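Local coordinates for LanC-like protein GCR2 (Arabidopsis thaliana, PDB 3T33) that may take part in abscisic acid signalling and binds a zinc ion within a helical fold shared with the bacterial lanthionine cyclases, at residues Ala88-Phe92 with Leu136-Ala140; Met240-Met244 with Val256-Leu260; Tyr341-Ser345 with Ala408-Glu414. All blocks are in the same frame, centred on the assembly; numbering follows the deposited sequence.

Interaction 1 of 3, residues Ala88-Phe92 with Leu136-Ala140; sequences AYLLF and LGAVA
Leu136 reaches across to Ala88, Tyr89 and Phe92, and the fork of its isopropyl end divides the work. Leu136 CD1 drops into the angle between Ala88 and Tyr89, lying 3.7 Å from Ala88 CB, while Leu136 CG stands 4.0 Å from Tyr89 CD1. The other branch serves Phe92: Leu136 CD2 sits over one face of that ring, 4.3 Å from the centroid and 27° off the normal, a CH-pi contact. Phe92 can present this face because its CG is anti to the backbone N (chi1 -171°), which carries the ring toward the facing helix. There its far atom, Phe92 CZ, meets Val139 CG1 at 3.7 Å, the two side chains crossing roughly at right angles. Packing is looser toward Ala140, whose CB is 4.4 Å from Phe92 CD1. This slacker end does not face solvent, since all six touching residues are buried. With axes 11.4 Å apart, the side chains rather than the backbones fill the interface. The two segments run nearly parallel, at 27°, on helices 84-98 and 130-144. Helix 101-118 touches both, meeting Ala88 and Ala140, whereas helix 174-188 packs against Tyr89 and Val139.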
# COMPACT_ATOMS: atom_id res chain seq x y z
N ALA A 88 5.56 -4.69 13.77
CA ALA A 88 6.78 -5.29 13.32
C ALA A 88 7.20 -4.75 11.94
O ALA A 88 8.39 -4.52 11.66
CB ALA A 88 6.61 -6.86 13.24
N TYR A 89 6.23 -4.60 11.04
CA TYR A 89 6.56 -4.14 9.70
C TYR A 89 7.06 -2.71 9.69
O TYR A 89 7.98 -2.36 8.98
CB TYR A 89 5.34 -4.35 8.74
CG TYR A 89 5.75 -4.47 7.30
CD1 TYR A 89 6.95 -5.06 6.91
CD2 TYR A 89 4.96 -3.89 6.31
CE1 TYR A 89 7.32 -5.11 5.54
CE2 TYR A 89 5.31 -3.94 4.99
CZ TYR A 89 6.46 -4.55 4.59
OH TYR A 89 6.71 -4.52 3.21
N LEU A 90 6.45 -1.90 10.51
CA LEU A 90 6.90 -0.51 10.65
C LEU A 90 8.35 -0.48 11.16
O LEU A 90 9.17 0.36 10.74
CB LEU A 90 5.94 0.24 11.57
CG LEU A 90 6.49 1.65 12.00
CD1 LEU A 90 6.69 2.59 10.79
CD2 LEU A 90 5.55 2.28 13.08
N LEU A 91 8.67 -1.42 12.08
CA LEU A 91 10.00 -1.55 12.67
C LEU A 91 10.98 -2.04 11.66
O LEU A 91 12.15 -1.59 11.61
CB LEU A 91 9.95 -2.50 13.89
CG LEU A 91 9.48 -1.75 15.14
CD1 LEU A 91 9.06 -2.74 16.17
CD2 LEU A 91 10.63 -0.90 15.67
N PHE A 92 10.52 -3.00 10.85
CA PHE A 92 11.30 -3.43 9.68
C PHE A 92 11.62 -2.26 8.67
O PHE A 92 12.74 -2.10 8.23
CB PHE A 92 10.60 -4.61 8.96
CG PHE A 92 11.45 -5.22 7.89
CD1 PHE A 92 12.60 -5.93 8.21
CD2 PHE A 92 11.14 -5.05 6.55
CE1 PHE A 92 13.44 -6.45 7.22
CE2 PHE A 92 11.99 -5.58 5.55
CZ PHE A 92 13.14 -6.30 5.91
N LEU A 136 7.37 -12.05 6.75
CA LEU A 136 8.18 -11.05 7.43
C LEU A 136 9.18 -11.74 8.34
O LEU A 136 10.34 -11.40 8.41
CB LEU A 136 7.32 -10.13 8.28
CG LEU A 136 7.68 -8.66 8.50
CD1 LEU A 136 7.08 -7.99 9.76
CD2 LEU A 136 9.13 -8.26 8.25
N GLY A 137 8.73 -12.74 9.04
CA GLY A 137 9.63 -13.48 9.93
C GLY A 137 10.85 -13.91 9.16
O GLY A 137 11.97 -13.67 9.62
N ALA A 138 10.62 -14.56 8.01
CA ALA A 138 11.70 -15.14 7.23
C ALA A 138 12.64 -14.07 6.64
O ALA A 138 13.82 -14.26 6.55
CB ALA A 138 11.13 -16.03 6.07
N VAL A 139 12.08 -12.92 6.28
CA VAL A 139 12.88 -11.85 5.68
C VAL A 139 13.70 -11.17 6.78
O VAL A 139 14.90 -10.99 6.64
CB VAL A 139 11.97 -10.88 4.84
CG1 VAL A 139 12.77 -9.65 4.43
CG2 VAL A 139 11.42 -11.61 3.58
N ALA A 140 13.04 -10.84 7.88
CA ALA A 140 13.72 -10.23 9.03
C ALA A 140 14.85 -11.11 9.54
O ALA A 140 15.92 -10.61 9.79
CB ALA A 140 12.74 -9.85 10.13

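Interaction 2 of 3, residues Met240-Met244 with Val256-Leu260; sequences MNVLM and VKGTL
Met240 and Val256, the residues with most surface buried here, meet where the two backbones come nearest, their CA atoms 6.1 Å apart. Val256 presents both methyl groups. Its CG1, anti to the backbone N (chi1 177°), lies 3.9 Å from Met240 SD and 4.0 Å from Met244 CG, so this single methyl fits between two methionines one helical turn apart. The second methyl, Val256 CG2, turns to Leu243, with CD1 of that leucine 4.1 Å away. Met240 is bent at chi2 (-52°) and again at chi3, and its sulfur also comes within 4.0 Å of Thr259 CB. The hydroxyl of Thr259 has its partner within its own helix, a hydrogen bond to the carbonyl oxygen of Asp255, leaving carbon atoms for the methionine.

Leu260, third in buried surface, uses both branches. Leu260 CD2 lies 4.1 Å from Met240 CB as the two side chains run alongside in opposing directions, whereas Leu260 CD1 meets Met244 CE tip to tip at 3.9 Å. The contact is made by carbon and sulfur atoms, and all six residues involved are buried. Helix 291-305 adds Thr297 and Tyr305 beside Met244 and Ala301 beside Leu260; helix 195-212 covers Leu243. The axes run antiparallel at 151°, and only 11 residues separate the segments. Such a short-linked antiparallel helical pair, with one member nearer the middle of the molecule, is the building element of the alpha/alpha toroid found in LanC-like proteins.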
# COMPACT_ATOMS: atom_id res chain seq x y z
N MET A 240 -5.33 -8.06 -10.53
CA MET A 240 -4.49 -7.79 -11.72
C MET A 240 -3.07 -7.40 -11.30
O MET A 240 -2.07 -7.91 -11.85
CB MET A 240 -5.12 -6.66 -12.53
CG MET A 240 -6.54 -7.00 -13.01
SD MET A 240 -6.67 -8.59 -13.87
CE MET A 240 -7.89 -9.40 -12.74
N ASN A 241 -3.02 -6.54 -10.28
CA ASN A 241 -1.76 -6.05 -9.72
C ASN A 241 -0.88 -7.23 -9.40
O ASN A 241 0.22 -7.36 -9.97
CB ASN A 241 -1.97 -5.14 -8.50
CG ASN A 241 -0.66 -4.57 -7.96
OD1 ASN A 241 -0.20 -4.90 -6.86
ND2 ASN A 241 -0.08 -3.70 -8.71
N VAL A 242 -1.38 -8.15 -8.58
CA VAL A 242 -0.58 -9.33 -8.23
C VAL A 242 -0.18 -10.12 -9.48
O VAL A 242 0.94 -10.64 -9.57
CB VAL A 242 -1.31 -10.30 -7.22
CG1 VAL A 242 -0.30 -11.25 -6.62
CG2 VAL A 242 -1.92 -9.51 -6.06
N LEU A 243 -1.11 -10.25 -10.43
CA LEU A 243 -0.82 -11.06 -11.59
C LEU A 243 0.30 -10.44 -12.38
O LEU A 243 1.16 -11.15 -12.87
CB LEU A 243 -2.08 -11.27 -12.44
CG LEU A 243 -3.14 -12.18 -11.79
CD1 LEU A 243 -4.33 -12.15 -12.71
CD2 LEU A 243 -2.64 -13.66 -11.54
N MET A 244 0.36 -9.10 -12.44
CA MET A 244 1.44 -8.48 -13.23
C MET A 244 2.80 -8.72 -12.66
O MET A 244 3.80 -8.49 -13.32
CB MET A 244 1.21 -6.99 -13.45
CG MET A 244 -0.08 -6.78 -14.25
SD MET A 244 -0.38 -5.06 -14.63
CE MET A 244 -1.36 -4.56 -13.20
N VAL A 256 -5.40 -9.75 -18.70
CA VAL A 256 -5.11 -8.74 -17.68
C VAL A 256 -5.26 -7.37 -18.31
O VAL A 256 -6.04 -6.56 -17.81
CB VAL A 256 -3.75 -8.93 -17.03
CG1 VAL A 256 -3.49 -7.81 -16.03
CG2 VAL A 256 -3.66 -10.33 -16.34
N LYS A 257 -4.55 -7.13 -19.43
CA LYS A 257 -4.72 -5.87 -20.21
C LYS A 257 -6.20 -5.61 -20.41
O LYS A 257 -6.71 -4.52 -20.08
CB LYS A 257 -4.01 -5.91 -21.58
CG LYS A 257 -2.54 -5.68 -21.49
CD LYS A 257 -1.86 -5.82 -22.84
CE LYS A 257 -0.33 -5.75 -22.72
NZ LYS A 257 0.38 -6.10 -24.05
N GLY A 258 -6.91 -6.64 -20.86
CA GLY A 258 -8.35 -6.51 -21.14
C GLY A 258 -9.20 -6.02 -19.99
O GLY A 258 -10.00 -5.11 -20.15
N THR A 259 -9.03 -6.64 -18.83
CA THR A 259 -9.76 -6.26 -17.60
C THR A 259 -9.44 -4.83 -17.21
O THR A 259 -10.31 -4.10 -16.78
CB THR A 259 -9.39 -7.23 -16.46
OG1 THR A 259 -9.65 -8.56 -16.91
CG2 THR A 259 -10.19 -6.98 -15.22
N LEU A 260 -8.18 -4.44 -17.37
CA LEU A 260 -7.79 -3.06 -17.05
C LEU A 260 -8.36 -2.03 -18.05
O LEU A 260 -8.89 -1.02 -17.63
CB LEU A 260 -6.27 -2.93 -16.85
CG LEU A 260 -5.60 -3.63 -15.66
CD1 LEU A 260 -4.14 -3.43 -15.73
CD2 LEU A 260 -6.12 -3.09 -14.36

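Interaction 3 of 3, residues Tyr341-Ser345 with Ala408-Glu414; sequences YVFLS and ALFPGYE
Tyr341 lays one face of its ring against Phe410 and the chain leading into it, joining an interior helix of the LanC-like alpha/alpha toroid to the C-terminal loop beside the zinc site. Backbone covers this face: Phe410 CA stands 3.7 Å from the Tyr341 ring centroid, 15° off the normal, in a CH-pi contact displaced toward the rim. The Phe410 ring then comes at that face with its edge. The pair is an offset edge-to-face one, centroids 5.5 Å apart and planes at 67°, and Tyr341 CB lies in the plane of the phenyl ring, 3.8 Å from Phe410 CD2. Pro411 CD approaches Tyr341 CE2 obliquely, at 4.0 Å. Ala408 CB fits between this ring and Leu344, whose CD1 is 3.8 Å from it.

Tyr341 OH hydrogen-bonds Asp401 of helix 392-402. The Phe410 ring also stacks on Trp287, and the Phe410 side chain is about 6 Å from that of the zinc ligand Cys333. Polar closure comes from Glu414, a buried carboxylate whose two oxygens have different tasks. Its chain is extended beyond CG, which carries the carboxylate to Ser345. Ser345 OG donates to the syn lone pair of Glu414 OE2 at 2.7 Å, and Arg348 forms a salt bridge to the same oxygen, an arrangement that would be expected to stabilise the negative charge. Glu414 OE1 instead closes the loop on itself, its anti lone pair receiving a nearly straight hydrogen bond, 2.9 Å and 174°, from Phe410 N.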
# COMPACT_ATOMS: atom_id res chain seq x y z
N TYR A 341 1.00 7.63 -1.68
CA TYR A 341 1.70 6.65 -2.51
C TYR A 341 1.28 6.75 -3.94
O TYR A 341 2.06 6.39 -4.87
CB TYR A 341 1.47 5.21 -2.00
CG TYR A 341 2.42 4.81 -0.85
CD1 TYR A 341 3.73 4.43 -1.09
CD2 TYR A 341 2.00 4.88 0.47
CE1 TYR A 341 4.60 4.11 -0.02
CE2 TYR A 341 2.87 4.58 1.54
CZ TYR A 341 4.14 4.17 1.29
OH TYR A 341 4.99 3.83 2.34
N VAL A 342 0.08 7.23 -4.18
CA VAL A 342 -0.25 7.48 -5.59
C VAL A 342 0.79 8.42 -6.24
O VAL A 342 1.35 8.11 -7.31
CB VAL A 342 -1.68 8.08 -5.76
CG1 VAL A 342 -1.92 8.39 -7.19
CG2 VAL A 342 -2.72 7.07 -5.32
N PHE A 343 1.10 9.54 -5.59
CA PHE A 343 2.09 10.46 -6.17
C PHE A 343 3.48 9.92 -6.26
O PHE A 343 4.14 10.07 -7.27
CB PHE A 343 2.00 11.82 -5.45
CG PHE A 343 0.59 12.30 -5.33
CD1 PHE A 343 -0.21 12.37 -6.47
CD2 PHE A 343 0.04 12.62 -4.10
CE1 PHE A 343 -1.51 12.83 -6.40
CE2 PHE A 343 -1.25 13.08 -3.99
CZ PHE A 343 -2.06 13.16 -5.13
N LEU A 344 3.93 9.25 -5.21
CA LEU A 344 5.16 8.47 -5.21
C LEU A 344 5.19 7.47 -6.32
O LEU A 344 6.24 7.27 -6.94
CB LEU A 344 5.33 7.72 -3.90
CG LEU A 344 5.54 8.70 -2.77
CD1 LEU A 344 5.59 7.91 -1.42
CD2 LEU A 344 6.82 9.54 -2.95
N SER A 345 4.08 6.84 -6.61
CA SER A 345 4.09 5.85 -7.66
C SER A 345 4.26 6.50 -9.04
O SER A 345 4.92 5.95 -9.93
CB SER A 345 2.78 5.00 -7.65
OG SER A 345 3.02 3.71 -8.26
N ALA A 408 10.09 3.95 -2.54
CA ALA A 408 8.85 3.82 -1.76
C ALA A 408 7.82 2.94 -2.43
O ALA A 408 7.49 3.18 -3.58
CB ALA A 408 8.25 5.16 -1.54
N LEU A 409 7.37 1.92 -1.69
CA LEU A 409 6.34 0.95 -2.10
C LEU A 409 5.12 0.89 -1.16
O LEU A 409 5.33 0.68 0.01
CB LEU A 409 6.97 -0.44 -2.18
CG LEU A 409 8.11 -0.51 -3.21
CD1 LEU A 409 8.94 -1.86 -3.07
CD2 LEU A 409 7.61 -0.33 -4.65
N PHE A 410 3.88 1.07 -1.66
CA PHE A 410 2.68 0.96 -0.78
C PHE A 410 2.73 -0.43 -0.05
O PHE A 410 2.86 -1.45 -0.70
CB PHE A 410 1.40 1.13 -1.59
CG PHE A 410 0.12 1.17 -0.76
CD1 PHE A 410 -0.40 0.04 -0.15
CD2 PHE A 410 -0.59 2.34 -0.64
CE1 PHE A 410 -1.61 0.09 0.59
CE2 PHE A 410 -1.78 2.39 0.12
CZ PHE A 410 -2.27 1.25 0.73
N PRO A 411 2.71 -0.43 1.30
CA PRO A 411 2.94 -1.68 2.08
C PRO A 411 1.87 -2.74 1.74
O PRO A 411 0.66 -2.44 1.73
CB PRO A 411 2.81 -1.22 3.53
CG PRO A 411 1.91 -0.01 3.47
CD PRO A 411 2.13 0.66 2.10
N GLY A 412 2.31 -3.95 1.41
CA GLY A 412 1.34 -4.99 1.11
C GLY A 412 0.65 -4.81 -0.25
O GLY A 412 -0.29 -5.54 -0.55
N TYR A 413 1.12 -3.86 -1.06
CA TYR A 413 0.54 -3.67 -2.38
C TYR A 413 1.58 -3.65 -3.50
O TYR A 413 1.59 -4.50 -4.39
CB TYR A 413 -0.35 -2.44 -2.45
CG TYR A 413 -1.37 -2.56 -3.60
CD1 TYR A 413 -2.46 -3.49 -3.51
CD2 TYR A 413 -1.24 -1.81 -4.78
CE1 TYR A 413 -3.42 -3.62 -4.54
CE2 TYR A 413 -2.19 -1.92 -5.84
CZ TYR A 413 -3.27 -2.84 -5.72
OH TYR A 413 -4.17 -3.00 -6.77
N GLU A 414 2.48 -2.69 -3.44
CA GLU A 414 3.54 -2.61 -4.45
C GLU A 414 4.75 -3.45 -4.14
O GLU A 414 5.24 -3.56 -3.02
CB GLU A 414 3.96 -1.13 -4.68
CG GLU A 414 2.85 -0.29 -5.22
CD GLU A 414 3.22 1.17 -5.41
OE1 GLU A 414 3.47 1.86 -4.38
OE2 GLU A 414 3.25 1.63 -6.58

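Interaction 3 lies nearest the middle of the molecule, about 5 Å from the chain centre; the centres of interactions 1 and 2 are each about 17 Å from that of interaction 3. The centres of those two are about 28 Å apart and they do not touch; the loop 408-414 meets both. Tyr89 CE2 packs 4.0 Å from Pro411 CB, and Tyr397 of helix 392-402 contacts Tyr89, Pro411 and Tyr341. Toward interaction 2, Asn241 meets Tyr413, and Thr297 touches Met244 while hydrogen-bonding the Tyr413 hydroxyl. Of the three, interaction 3 lies near the metal: the Phe410 side chain is about 8 Å from the zinc ion held by Cys288, Cys333 and His334. Interactions 1 and 2 are structural packing away from that site.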